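Local coordinates for McyG protein (Microcystis aeruginosa PCC 7806, PDB 4R0M) that probably activates phenylalanine or a related substrate as its adenylate, through an adenylation domain joined to a carrier protein domain of microcystin synthetase, at residues Q377-L382 with I387-I392. Residues are numbered along the deposited sequence; the frame is centred on the assembly and turned at random.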
loop_
_atom_site.group_PDB
_atom_site.type_symbol
_atom_site.label_atom_id
_atom_site.label_comp_id
_atom_site.label_asym_id
_atom_site.label_seq_id
_atom_site.Cartn_x
_atom_site.Cartn_y
_atom_site.Cartn_z
ATOM N N GLN A 377 8.127 4.323 -26.319
ATOM C CA GLN A 377 8.362 5.746 -26.051
ATOM C C GLN A 377 7.484 6.662 -26.909
ATOM O O GLN A 377 7.233 7.811 -26.545
ATOM C CB GLN A 377 9.840 6.093 -26.268
ATOM C CG GLN A 377 10.820 5.309 -25.402
ATOM C CD GLN A 377 11.046 5.931 -24.034
ATOM O OE1 GLN A 377 10.100 6.201 -23.290
ATOM N NE2 GLN A 377 12.310 6.154 -23.693
ATOM N N GLU A 378 7.018 6.133 -28.040
ATOM C CA GLU A 378 6.232 6.885 -29.020
ATOM C C GLU A 378 4.724 6.841 -28.746
ATOM O O GLU A 378 3.938 7.431 -29.495
ATOM C CB GLU A 378 6.507 6.345 -30.430
ATOM C CG GLU A 378 7.928 6.550 -30.939
ATOM C CD GLU A 378 8.136 7.906 -31.592
ATOM O OE1 GLU A 378 7.220 8.385 -32.299
ATOM O OE2 GLU A 378 9.226 8.489 -31.411
ATOM N N ASN A 379 4.334 6.149 -27.673
ATOM C CA ASN A 379 2.922 5.880 -27.351
ATOM C C ASN A 379 2.228 4.966 -28.365
ATOM O O ASN A 379 1.023 5.089 -28.610
ATOM C CB ASN A 379 2.122 7.175 -27.139
ATOM C CG ASN A 379 2.223 7.707 -25.720
ATOM O OD1 ASN A 379 2.898 7.130 -24.865
ATOM N ND2 ASN A 379 1.544 8.817 -25.464
ATOM N N ASN A 380 3.000 4.053 -28.948
ATOM C CA ASN A 380 2.465 3.033 -29.843
ATOM C C ASN A 380 2.463 1.670 -29.156
ATOM O O ASN A 380 3.485 1.258 -28.601
ATOM C CB ASN A 380 3.270 2.968 -31.145
ATOM C CG ASN A 380 3.015 4.159 -32.053
ATOM O OD1 ASN A 380 1.868 4.489 -32.361
ATOM N ND2 ASN A 380 4.089 4.803 -32.497
ATOM N N PRO A 381 1.309 0.970 -29.180
ATOM C CA PRO A 381 1.197 -0.354 -28.565
ATOM C C PRO A 381 2.244 -1.329 -29.101
ATOM O O PRO A 381 2.446 -1.426 -30.315
ATOM C CB PRO A 381 -0.215 -0.806 -28.954
ATOM C CG PRO A 381 -0.971 0.462 -29.144
ATOM C CD PRO A 381 0.019 1.424 -29.738
ATOM N N LEU A 382 2.914 -2.024 -28.184
ATOM C CA LEU A 382 3.959 -2.980 -28.528
ATOM C C LEU A 382 3.387 -4.389 -28.669
ATOM O O LEU A 382 2.332 -4.686 -28.100
ATOM C CB LEU A 382 5.061 -2.965 -27.460
ATOM C CG LEU A 382 5.984 -1.746 -27.383
ATOM C CD1 LEU A 382 6.766 -1.758 -26.079
ATOM C CD2 LEU A 382 6.929 -1.683 -28.577
ATOM N N ILE A 387 8.894 -5.742 -23.183
ATOM C CA ILE A 387 8.776 -4.715 -22.141
ATOM C C ILE A 387 8.431 -3.330 -22.695
ATOM O O ILE A 387 8.952 -2.915 -23.732
ATOM C CB ILE A 387 10.073 -4.603 -21.293
ATOM C CG1 ILE A 387 10.761 -5.969 -21.105
ATOM C CG2 ILE A 387 9.800 -3.914 -19.958
ATOM C CD1 ILE A 387 10.040 -6.956 -20.208
ATOM N N GLY A 388 7.549 -2.629 -21.987
ATOM C CA GLY A 388 7.188 -1.249 -22.304
ATOM C C GLY A 388 6.495 -0.565 -21.137
ATOM O O GLY A 388 6.381 -1.139 -20.048
ATOM N N ARG A 389 6.027 0.661 -21.366
ATOM C CA ARG A 389 5.372 1.454 -20.323
ATOM C C ARG A 389 3.898 1.070 -20.192
ATOM O O ARG A 389 3.173 1.006 -21.190
ATOM C CB ARG A 389 5.502 2.959 -20.598
ATOM C CG ARG A 389 6.837 3.395 -21.187
ATOM C CD ARG A 389 7.160 4.862 -20.918
ATOM N NE ARG A 389 6.044 5.778 -21.170
ATOM C CZ ARG A 389 5.697 6.245 -22.368
ATOM N NH1 ARG A 389 6.364 5.880 -23.453
ATOM N NH2 ARG A 389 4.669 7.074 -22.483
ATOM N N LEU A 390 3.465 0.817 -18.958
ATOM C CA LEU A 390 2.078 0.448 -18.681
ATOM C C LEU A 390 1.172 1.669 -18.637
ATOM O O LEU A 390 1.435 2.625 -17.905
ATOM C CB LEU A 390 1.972 -0.343 -17.370
ATOM C CG LEU A 390 0.575 -0.724 -16.854
ATOM C CD1 LEU A 390 -0.123 -1.727 -17.761
ATOM C CD2 LEU A 390 0.664 -1.265 -15.437
ATOM N N GLN A 391 0.104 1.624 -19.427
ATOM C CA GLN A 391 -0.906 2.680 -19.433
ATOM C C GLN A 391 -2.295 2.097 -19.187
ATOM O O GLN A 391 -2.639 1.037 -19.715
ATOM C CB GLN A 391 -0.865 3.474 -20.742
ATOM C CG GLN A 391 0.375 4.344 -20.889
ATOM C CD GLN A 391 0.445 5.081 -22.215
ATOM O OE1 GLN A 391 -0.136 4.655 -23.216
ATOM N NE2 GLN A 391 1.169 6.195 -22.230
ATOM N N ILE A 392 -3.080 2.796 -18.370
ATOM C CA ILE A 392 -4.376 2.291 -17.911
ATOM C C ILE A 392 -5.508 3.296 -18.135
ATOM O O ILE A 392 -5.274 4.506 -18.174
ATOM C CB ILE A 392 -4.328 1.869 -16.417
ATOM C CG1 ILE A 392 -4.018 3.068 -15.506
ATOM C CG2 ILE A 392 -3.316 0.750 -16.204
ATOM C CD1 ILE A 392 -4.206 2.794 -14.026
#
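Arg-389 reaches from its strand to Asn-379 in the loop of a beta hairpin: strands 370-375 and 388-394 run antiparallel in a sheet of the adenylation domain, and residues 377-382 belong to the connection between them. From CB outward, the Arg-389 side chain leaves with CG anti to the carbonyl carbon (chi1 -38°), then bends at chi3, and the bend swings the guanidinium toward the loop. CD passes 4.0 Å from OE1 of Gln-377, a loose contact. Beyond NE and CZ the two terminal nitrogens part company. NH1 comes to Gln-377, 3.3 Å from its CA, which sits at the guanidinium edge and near its plane. NH2 finds OD1 of Asn-379 at 3.0 Å, a hydrogen bond bent to 139° at the hydrogen, lying in the carbonyl plane of the amide.

The same OD1 takes a second, longer bond from NE2 of Gln-391, at 3.3 Å, and here the donor stands well above the carbonyl plane. Two donors from alternate residues of the strand thus meet on one loop oxygen. Gln-391 is buried and extended beyond CG; its OE1 accepts from Arg-373 and its NE2 also bonds Thr-418, so neighbouring strands fix its amide. With an alanine in place of Asn-379, both donors would probably lose this shared acceptor, and the guanidinium of Arg-389 would be freer to turn.

Farther along the loop, Leu-382 lies over the start of the strand. Its CB points toward the strand, and CD1 comes so near Gly-388 that a beta carbon there would collide with it. That methyl rests 3.8 Å from CA of Gly-388 and 3.4 Å from the carbonyl oxygen of Ile-387.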